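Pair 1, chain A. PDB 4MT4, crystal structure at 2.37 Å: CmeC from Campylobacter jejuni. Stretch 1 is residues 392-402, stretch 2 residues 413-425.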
# COMPACT_ATOMS: atom_id res chain seq x y z
N SER A 392 18.65 41.00 -8.00
CA SER A 392 20.06 41.26 -8.24
C SER A 392 20.49 40.71 -9.60
O SER A 392 21.14 41.41 -10.37
CB SER A 392 20.91 40.64 -7.13
OG SER A 392 20.61 41.23 -5.88
N TYR A 393 20.11 39.47 -9.89
CA TYR A 393 20.44 38.84 -11.16
C TYR A 393 19.75 39.52 -12.34
O TYR A 393 20.22 39.44 -13.47
CB TYR A 393 20.07 37.35 -11.14
CG TYR A 393 21.10 36.47 -10.47
CD1 TYR A 393 22.33 36.23 -11.08
CD2 TYR A 393 20.85 35.89 -9.24
CE1 TYR A 393 23.28 35.42 -10.47
CE2 TYR A 393 21.80 35.08 -8.62
CZ TYR A 393 23.01 34.86 -9.24
OH TYR A 393 23.95 34.06 -8.63
N LYS A 394 18.64 40.20 -12.07
CA LYS A 394 17.94 40.93 -13.11
C LYS A 394 18.68 42.22 -13.45
O LYS A 394 18.82 42.57 -14.62
CB LYS A 394 16.50 41.25 -12.68
CG LYS A 394 15.69 41.97 -13.75
CD LYS A 394 14.33 42.41 -13.23
CE LYS A 394 13.57 43.18 -14.30
NZ LYS A 394 12.29 43.72 -13.78
N ARG A 395 19.13 42.93 -12.42
CA ARG A 395 19.91 44.15 -12.63
C ARG A 395 21.22 43.84 -13.33
O ARG A 395 21.68 44.60 -14.17
CB ARG A 395 20.17 44.85 -11.29
CG ARG A 395 20.96 46.15 -11.42
CD ARG A 395 20.24 47.15 -12.32
NE ARG A 395 20.99 48.39 -12.48
CZ ARG A 395 21.20 48.99 -13.65
NH1 ARG A 395 20.72 48.46 -14.77
NH2 ARG A 395 21.89 50.12 -13.70
N ILE A 396 21.82 42.71 -12.96
CA ILE A 396 23.03 42.23 -13.62
C ILE A 396 22.78 42.00 -15.11
O ILE A 396 23.59 42.38 -15.95
CB ILE A 396 23.54 40.92 -12.98
CG1 ILE A 396 24.05 41.18 -11.56
CG2 ILE A 396 24.64 40.30 -13.83
CD1 ILE A 396 24.43 39.93 -10.81
N TYR A 397 21.64 41.40 -15.42
CA TYR A 397 21.25 41.15 -16.80
C TYR A 397 21.02 42.45 -17.57
O TYR A 397 21.42 42.58 -18.72
CB TYR A 397 19.99 40.29 -16.87
CG TYR A 397 19.33 40.32 -18.24
CD1 TYR A 397 19.88 39.63 -19.31
CD2 TYR A 397 18.17 41.06 -18.45
CE1 TYR A 397 19.29 39.66 -20.55
CE2 TYR A 397 17.57 41.09 -19.70
CZ TYR A 397 18.13 40.39 -20.75
OH TYR A 397 17.54 40.42 -21.99
N GLU A 398 20.36 43.41 -16.92
CA GLU A 398 20.05 44.69 -17.55
C GLU A 398 21.32 45.43 -17.95
O GLU A 398 21.38 46.04 -19.01
CB GLU A 398 19.21 45.56 -16.62
CG GLU A 398 17.78 45.06 -16.44
CD GLU A 398 16.99 45.90 -15.46
OE1 GLU A 398 17.62 46.61 -14.65
OE2 GLU A 398 15.74 45.86 -15.51
N ILE A 399 22.34 45.36 -17.10
CA ILE A 399 23.62 45.98 -17.39
C ILE A 399 24.36 45.19 -18.47
O ILE A 399 24.98 45.76 -19.36
CB ILE A 399 24.51 46.09 -16.14
CG1 ILE A 399 23.80 46.88 -15.04
CG2 ILE A 399 25.84 46.75 -16.47
CD1 ILE A 399 24.58 46.96 -13.75
N ALA A 400 24.27 43.87 -18.39
CA ALA A 400 24.96 42.98 -19.33
C ALA A 400 24.40 43.12 -20.74
O ALA A 400 25.12 42.92 -21.72
CB ALA A 400 24.86 41.54 -18.86
N LYS A 401 23.12 43.47 -20.84
CA LYS A 401 22.50 43.66 -22.15
C LYS A 401 22.97 44.96 -22.79
O LYS A 401 23.23 45.02 -23.99
CB LYS A 401 20.97 43.66 -22.03
CG LYS A 401 20.26 43.99 -23.34
CD LYS A 401 18.75 43.92 -23.20
CE LYS A 401 18.07 44.50 -24.43
NZ LYS A 401 18.57 43.89 -25.69
N GLU A 402 23.08 46.01 -21.97
CA GLU A 402 23.57 47.30 -22.43
C GLU A 402 24.99 47.19 -22.98
O GLU A 402 25.32 47.79 -24.00
CB GLU A 402 23.53 48.33 -21.29
CG GLU A 402 22.14 48.65 -20.79
CD GLU A 402 22.15 49.48 -19.51
OE1 GLU A 402 23.23 49.59 -18.89
OE2 GLU A 402 21.09 50.02 -19.14
N ASP A 413 29.18 35.54 -22.27
CA ASP A 413 28.95 36.18 -20.98
C ASP A 413 27.54 36.75 -20.89
O ASP A 413 26.93 36.77 -19.82
CB ASP A 413 29.98 37.29 -20.73
CG ASP A 413 31.31 36.75 -20.24
OD1 ASP A 413 31.55 35.54 -20.39
OD2 ASP A 413 32.11 37.55 -19.71
N TYR A 414 27.01 37.21 -22.02
CA TYR A 414 25.67 37.78 -22.06
C TYR A 414 24.59 36.71 -21.89
O TYR A 414 23.63 36.89 -21.14
CB TYR A 414 25.45 38.55 -23.36
CG TYR A 414 24.02 38.97 -23.59
CD1 TYR A 414 23.38 39.85 -22.73
CD2 TYR A 414 23.30 38.48 -24.68
CE1 TYR A 414 22.07 40.23 -22.94
CE2 TYR A 414 21.99 38.85 -24.90
CZ TYR A 414 21.38 39.73 -24.03
OH TYR A 414 20.07 40.11 -24.24
N LEU A 415 24.77 35.59 -22.59
CA LEU A 415 23.83 34.47 -22.50
C LEU A 415 23.82 33.88 -21.09
O LEU A 415 22.78 33.45 -20.60
CB LEU A 415 24.19 33.38 -23.52
CG LEU A 415 24.05 33.75 -24.99
CD1 LEU A 415 24.44 32.57 -25.87
CD2 LEU A 415 22.64 34.22 -25.31
N GLU A 416 24.99 33.86 -20.46
CA GLU A 416 25.13 33.34 -19.11
C GLU A 416 24.37 34.20 -18.10
O GLU A 416 23.65 33.68 -17.25
CB GLU A 416 26.60 33.26 -18.71
CG GLU A 416 26.84 32.95 -17.24
CD GLU A 416 28.32 32.91 -16.89
OE1 GLU A 416 29.13 32.53 -17.75
OE2 GLU A 416 28.66 33.26 -15.74
N ALA A 417 24.53 35.51 -18.20
CA ALA A 417 23.88 36.44 -17.29
C ALA A 417 22.36 36.35 -17.42
O ALA A 417 21.63 36.46 -16.43
CB ALA A 417 24.34 37.87 -17.55
N ARG A 418 21.91 36.13 -18.65
CA ARG A 418 20.49 35.97 -18.95
C ARG A 418 19.94 34.65 -18.40
O ARG A 418 18.83 34.60 -17.88
CB ARG A 418 20.27 36.05 -20.46
CG ARG A 418 18.88 35.71 -20.94
CD ARG A 418 18.84 35.69 -22.46
NE ARG A 418 17.66 35.00 -22.98
CZ ARG A 418 16.55 35.62 -23.36
NH1 ARG A 418 16.46 36.94 -23.29
NH2 ARG A 418 15.52 34.92 -23.82
N GLN A 419 20.74 33.60 -18.50
CA GLN A 419 20.37 32.29 -17.98
C GLN A 419 20.28 32.32 -16.45
O GLN A 419 19.43 31.66 -15.85
CB GLN A 419 21.37 31.22 -18.42
CG GLN A 419 21.05 29.81 -17.93
CD GLN A 419 19.90 29.18 -18.69
OE1 GLN A 419 18.76 29.17 -18.22
NE2 GLN A 419 20.19 28.65 -19.87
N ASN A 420 21.16 33.10 -15.84
CA ASN A 420 21.20 33.25 -14.39
C ASN A 420 19.94 33.93 -13.85
O ASN A 420 19.42 33.55 -12.81
CB ASN A 420 22.44 34.02 -13.96
CG ASN A 420 23.72 33.21 -14.13
OD1 ASN A 420 23.68 31.99 -14.20
ND2 ASN A 420 24.85 33.91 -14.20
N TRP A 421 19.47 34.95 -14.57
CA TRP A 421 18.24 35.64 -14.21
C TRP A 421 17.06 34.68 -14.30
O TRP A 421 16.20 34.64 -13.41
CB TRP A 421 18.00 36.85 -15.11
CG TRP A 421 16.71 37.57 -14.83
CD1 TRP A 421 16.05 37.64 -13.64
CD2 TRP A 421 15.90 38.29 -15.77
NE1 TRP A 421 14.90 38.38 -13.77
CE2 TRP A 421 14.78 38.78 -15.08
CE3 TRP A 421 16.03 38.57 -17.14
CZ2 TRP A 421 13.79 39.54 -15.70
CZ3 TRP A 421 15.04 39.32 -17.75
CH2 TRP A 421 13.94 39.80 -17.03
N LEU A 422 17.02 33.90 -15.38
CA LEU A 422 15.98 32.91 -15.59
C LEU A 422 15.94 31.90 -14.45
O LEU A 422 14.88 31.58 -13.92
CB LEU A 422 16.18 32.19 -16.92
CG LEU A 422 15.16 31.10 -17.27
CD1 LEU A 422 13.78 31.70 -17.44
CD2 LEU A 422 15.59 30.34 -18.51
N ASN A 423 17.12 31.40 -14.07
CA ASN A 423 17.25 30.47 -12.96
C ASN A 423 16.75 31.07 -11.66
O ASN A 423 16.05 30.42 -10.88
CB ASN A 423 18.70 30.01 -12.81
CG ASN A 423 19.18 29.20 -14.00
OD1 ASN A 423 18.46 29.02 -14.98
ND2 ASN A 423 20.41 28.70 -13.91
N ALA A 424 17.11 32.33 -11.43
CA ALA A 424 16.70 33.04 -10.22
C ALA A 424 15.21 33.33 -10.22
O ALA A 424 14.56 33.33 -9.18
CB ALA A 424 17.50 34.33 -10.08
N ALA A 425 14.66 33.58 -11.41
CA ALA A 425 13.24 33.86 -11.55
C ALA A 425 12.41 32.61 -11.28
O ALA A 425 11.38 32.66 -10.60
CB ALA A 425 12.93 34.41 -12.93
O HOH W 1 22.17 37.77 -14.26

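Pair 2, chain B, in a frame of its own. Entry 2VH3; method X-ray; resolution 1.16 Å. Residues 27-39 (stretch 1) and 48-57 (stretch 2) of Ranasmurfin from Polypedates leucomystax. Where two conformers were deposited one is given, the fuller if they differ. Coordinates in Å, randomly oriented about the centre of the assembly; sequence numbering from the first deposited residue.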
# COMPACT_ATOMS: atom_id res chain seq x y z
N GLY B 27 -9.03 5.66 9.18
CA GLY B 27 -9.74 4.63 8.43
C GLY B 27 -10.19 5.12 7.07
O GLY B 27 -10.17 4.37 6.11
N PHE B 28 -10.58 6.38 6.98
CA PHE B 28 -10.97 6.98 5.71
C PHE B 28 -9.74 7.24 4.83
O PHE B 28 -9.81 7.05 3.62
CB PHE B 28 -11.79 8.27 5.93
CG PHE B 28 -12.56 8.71 4.70
CD1 PHE B 28 -13.40 7.83 4.02
CD2 PHE B 28 -12.42 9.99 4.18
CE1 PHE B 28 -14.10 8.23 2.89
CE2 PHE B 28 -13.11 10.39 3.05
CZ PHE B 28 -13.95 9.52 2.41
N LYS B 29 -8.61 7.62 5.43
CA LYS B 29 -7.35 7.72 4.70
C LYS B 29 -6.99 6.36 4.15
O LYS B 29 -6.58 6.26 3.01
CB LYS B 29 -6.19 8.19 5.60
CG LYS B 29 -6.17 9.65 5.98
CD LYS B 29 -4.86 9.98 6.68
CE LYS B 29 -4.63 11.48 6.85
NZ LYS B 29 -5.54 12.08 7.86
N LYS B 30 -7.12 5.32 4.98
CA LYS B 30 -6.77 3.96 4.53
C LYS B 30 -7.54 3.59 3.27
O LYS B 30 -6.95 3.16 2.29
CB LYS B 30 -7.03 2.93 5.64
CG LYS B 30 -5.97 2.92 6.75
CD LYS B 30 -6.33 2.06 7.98
CE LYS B 30 -6.48 0.55 7.75
NZ LYS B 30 -5.28 -0.11 7.16
N LYS B 31 -8.86 3.74 3.28
CA LYS B 31 -9.66 3.37 2.12
C LYS B 31 -9.42 4.31 0.94
O LYS B 31 -9.46 3.85 -0.20
CB LYS B 31 -11.15 3.29 2.45
CG LYS B 31 -11.53 2.21 3.46
CD LYS B 31 -11.38 0.79 2.93
CE LYS B 31 -11.66 -0.29 4.02
NZ LYS B 31 -13.04 -0.05 4.48
N SER B 32 -9.17 5.59 1.21
CA SER B 32 -8.89 6.56 0.16
C SER B 32 -7.55 6.29 -0.52
O SER B 32 -7.46 6.30 -1.75
CB SER B 32 -8.92 8.00 0.72
OG SER B 32 -10.23 8.30 1.21
N TYR B 33 -6.52 6.02 0.27
CA TYR B 33 -5.20 5.80 -0.29
C TYR B 33 -5.15 4.43 -0.97
O TYR B 33 -4.50 4.27 -2.00
CB TYR B 33 -4.12 5.89 0.78
CG TYR B 33 -3.94 7.25 1.43
CD1 TYR B 33 -2.96 7.42 2.40
CD2 TYR B 33 -4.72 8.36 1.08
CE1 TYR B 33 -2.77 8.64 3.03
CE2 TYR B 33 -4.53 9.59 1.72
CZ TYR B 33 -3.56 9.71 2.68
OH TYR B 33 -3.36 10.91 3.33
N ALA B 34 -5.86 3.45 -0.42
CA ALA B 34 -5.99 2.16 -1.11
C ALA B 34 -6.62 2.35 -2.49
O ALA B 34 -6.16 1.79 -3.46
CB ALA B 34 -6.79 1.18 -0.27
N LEU B 35 -7.67 3.18 -2.58
CA LEU B 35 -8.30 3.50 -3.85
C LEU B 35 -7.30 4.10 -4.84
O LEU B 35 -7.29 3.76 -6.02
CB LEU B 35 -9.48 4.47 -3.65
CG LEU B 35 -10.33 4.68 -4.89
CD1 LEU B 35 -10.93 3.40 -5.39
CD2 LEU B 35 -11.43 5.73 -4.59
N ILE B 36 -6.46 5.01 -4.35
CA ILE B 36 -5.45 5.61 -5.17
C ILE B 36 -4.49 4.57 -5.74
O ILE B 36 -4.23 4.54 -6.94
CB ILE B 36 -4.68 6.71 -4.43
CG1 ILE B 36 -5.63 7.87 -4.10
CG2 ILE B 36 -3.52 7.21 -5.27
CD1 ILE B 36 -5.00 8.95 -3.22
N CYS B 37 -4.00 3.69 -4.89
CA CYS B 37 -3.13 2.61 -5.36
C CYS B 37 -3.83 1.77 -6.42
O CYS B 37 -3.24 1.46 -7.44
CB CYS B 37 -2.71 1.68 -4.24
SG CYS B 37 -1.69 2.45 -2.96
N ALA B 38 -5.07 1.41 -6.17
CA ALA B 38 -5.82 0.58 -7.11
C ALA B 38 -6.02 1.31 -8.44
O ALA B 38 -5.94 0.69 -9.48
CB ALA B 38 -7.15 0.15 -6.49
N TYR B 39 -6.31 2.61 -8.39
CA TYR B 39 -6.45 3.42 -9.60
C TYR B 39 -5.16 3.45 -10.41
O TYR B 39 -5.18 3.31 -11.64
CB TYR B 39 -6.85 4.86 -9.23
CG TYR B 39 -6.72 5.86 -10.37
CD1 TYR B 39 -7.75 6.05 -11.29
CD2 TYR B 39 -5.56 6.60 -10.52
CE1 TYR B 39 -7.61 6.98 -12.33
CE2 TYR B 39 -5.41 7.50 -11.55
CZ TYR B 39 -6.44 7.68 -12.44
OH TYR B 39 -6.30 8.60 -13.46
N ASN B 48 -9.69 -5.32 -8.97
CA ASN B 48 -9.15 -4.82 -7.71
C ASN B 48 -9.67 -3.38 -7.52
O ASN B 48 -10.02 -2.95 -6.43
CB ASN B 48 -7.63 -4.80 -7.79
CG ASN B 48 -6.99 -4.16 -6.59
OD1 ASN B 48 -7.17 -4.61 -5.47
ND2 ASN B 48 -6.22 -3.10 -6.83
N TYR B 49 -9.64 -2.56 -8.58
CA TYR B 49 -10.19 -1.19 -8.51
C TYR B 49 -11.67 -1.20 -8.14
O TYR B 49 -12.11 -0.43 -7.30
CB TYR B 49 -9.97 -0.37 -9.81
CG TYR B 49 -10.43 1.06 -9.67
CD1 TYR B 49 -9.71 1.95 -8.89
CD2 TYR B 49 -11.61 1.47 -10.23
CE1 TYR B 49 -10.14 3.25 -8.71
CE2 TYR B 49 -12.04 2.79 -10.07
CZ TYR B 49 -11.29 3.67 -9.30
OH TYR B 49 -11.68 4.99 -9.09
N GLU B 50 -12.45 -2.06 -8.78
CA GLU B 50 -13.87 -2.14 -8.50
C GLU B 50 -14.10 -2.46 -7.03
O GLU B 50 -14.95 -1.85 -6.40
CB GLU B 50 -14.52 -3.19 -9.41
CG GLU B 50 -14.56 -2.74 -10.86
CD GLU B 50 -14.72 -3.86 -11.87
OE1 GLU B 50 -14.81 -5.03 -11.46
OE2 GLU B 50 -14.73 -3.59 -13.09
N ARG B 51 -13.33 -3.40 -6.48
CA ARG B 51 -13.44 -3.76 -5.07
C ARG B 51 -13.04 -2.59 -4.17
O ARG B 51 -13.73 -2.26 -3.22
CB ARG B 51 -12.58 -4.97 -4.76
CG ARG B 51 -13.03 -6.23 -5.47
CD ARG B 51 -12.47 -7.50 -4.84
NE ARG B 51 -12.30 -8.56 -5.84
CZ ARG B 51 -11.20 -8.74 -6.58
NH1 ARG B 51 -10.14 -7.95 -6.44
NH2 ARG B 51 -11.16 -9.73 -7.47
N ALA B 52 -11.91 -1.98 -4.47
CA ALA B 52 -11.45 -0.81 -3.67
C ALA B 52 -12.46 0.33 -3.73
O ALA B 52 -12.64 1.05 -2.75
CB ALA B 52 -10.10 -0.34 -4.18
N ALA B 53 -13.10 0.51 -4.88
CA ALA B 53 -14.09 1.58 -5.05
C ALA B 53 -15.33 1.27 -4.23
O ALA B 53 -15.87 2.16 -3.58
CB ALA B 53 -14.46 1.69 -6.51
N GLU B 54 -15.76 0.01 -4.20
CA GLU B 54 -16.90 -0.40 -3.39
C GLU B 54 -16.58 -0.21 -1.92
O GLU B 54 -17.43 0.21 -1.13
CB GLU B 54 -17.28 -1.85 -3.69
CG GLU B 54 -17.84 -2.05 -5.09
CD GLU B 54 -17.73 -3.47 -5.60
OE1 GLU B 54 -17.17 -4.35 -4.91
OE2 GLU B 54 -18.19 -3.70 -6.73
N ASP B 55 -15.35 -0.53 -1.55
CA ASP B 55 -14.91 -0.36 -0.16
C ASP B 55 -14.94 1.13 0.19
O ASP B 55 -15.43 1.50 1.28
CB ASP B 55 -13.50 -0.90 0.03
CG ASP B 55 -13.40 -2.42 -0.18
OD1 ASP B 55 -14.41 -3.15 -0.12
OD2 ASP B 55 -12.26 -2.88 -0.40
N PHE B 56 -14.45 1.97 -0.71
CA PHE B 56 -14.46 3.42 -0.52
C PHE B 56 -15.89 3.94 -0.40
O PHE B 56 -16.18 4.74 0.50
CB PHE B 56 -13.73 4.15 -1.65
CG PHE B 56 -13.79 5.64 -1.52
CD1 PHE B 56 -12.94 6.31 -0.66
CD2 PHE B 56 -14.71 6.37 -2.25
CE1 PHE B 56 -13.02 7.70 -0.52
CE2 PHE B 56 -14.78 7.74 -2.14
CZ PHE B 56 -13.93 8.41 -1.26
N ASP B 57 -16.78 3.47 -1.27
CA ASP B 57 -18.19 3.85 -1.23
C ASP B 57 -18.78 3.56 0.15
O ASP B 57 -19.54 4.36 0.69
CB ASP B 57 -19.04 3.08 -2.27
CG ASP B 57 -18.69 3.40 -3.72
OD1 ASP B 57 -18.12 4.47 -3.99
OD2 ASP B 57 -19.03 2.57 -4.58
O HOH W 2 -10.68 1.40 -0.76
O HOH W 3 -5.97 -2.07 -9.54

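The sharpest difference lies at the central knob: pair 1 fills it with an aromatic ring, Tyr397(A), and pair 2 with a branched aliphatic chain, Leu35(B). The two CA atoms fall 0.3 Å apart after superposition, and both side chains adopt chi1 t. Each enters a hole of four matched residues: Ala417(A), Tyr414(A), Arg418(A) and Trp421(A) in pair 1, Ala52(B), Tyr49(B), Ala53(B) and Phe56(B) in pair 2.

The frame around these knobs is nearly identical. Fourteen central residues superpose with an RMSD of 0.4 Å on N, CA and C. Both pairs are antiparallel helices, with axes approaching to 8.4 Å at 156° in pair 1 and 8.7 Å at 161° in pair 2, and they bury 627 and 573 Å².

What differs is how the knob meets its walls. The Tyr397(A) ring lies between two aromatic neighbours, its plane 27° from the six-membered ring of Trp421(A) and 23° from the ring of Tyr414(A). Centroid separations of 5.1 and 5.9 Å show that the rings are slid apart and barely overlap; contact is nevertheless close, with Tyr397(A) CD2 3.5 Å from Trp421(A) CE3. Leu35(B) uses its two methyls instead. CD2 sits over the face of Phe56(B), 4.2 Å from the ring centroid, while CD1 reaches Tyr49(B) CE1 at 3.4 Å. The hole also differs where Arg418(A) matches Ala53(B): Tyr397(A) CE1 packs 3.7 Å from Arg418(A) CB, whereas Leu35(B) CD1 lies 4.1 Å from Ala53(B) CB.

The matched aromatic residues Trp421(A) and Phe56(B) are also covered differently one turn before the knob. Lys394(A) CB makes a CH-pi contact over the five-membered ring of Trp421(A), 3.8 Å from its centroid. At the equivalent position, Ser32(B) places OG at the edge of the Phe56(B) ring, 3.3 Å from CE1, while donating a hydrogen bond from OG to Phe28(B) O at 2.7 Å.

One solution is shared outright. Ala400(A) matches Ala38(B), and Ala417(A) matches Ala52(B); the small side chains meet at 3.9 Å between the CB atoms of Ala400(A) and Ala417(A), and at 3.8 Å between those of Ala38(B) and Ala52(B).

Neither pair has a clear direct hydrogen bond across the helices, but water links matched carbonyls in both. Water 1 donates to Tyr393(A) O at 2.7 Å and Ala417(A) O at 2.6 Å; water 2 lies 2.8 Å from both Lys31(B) O and Ala52(B) O.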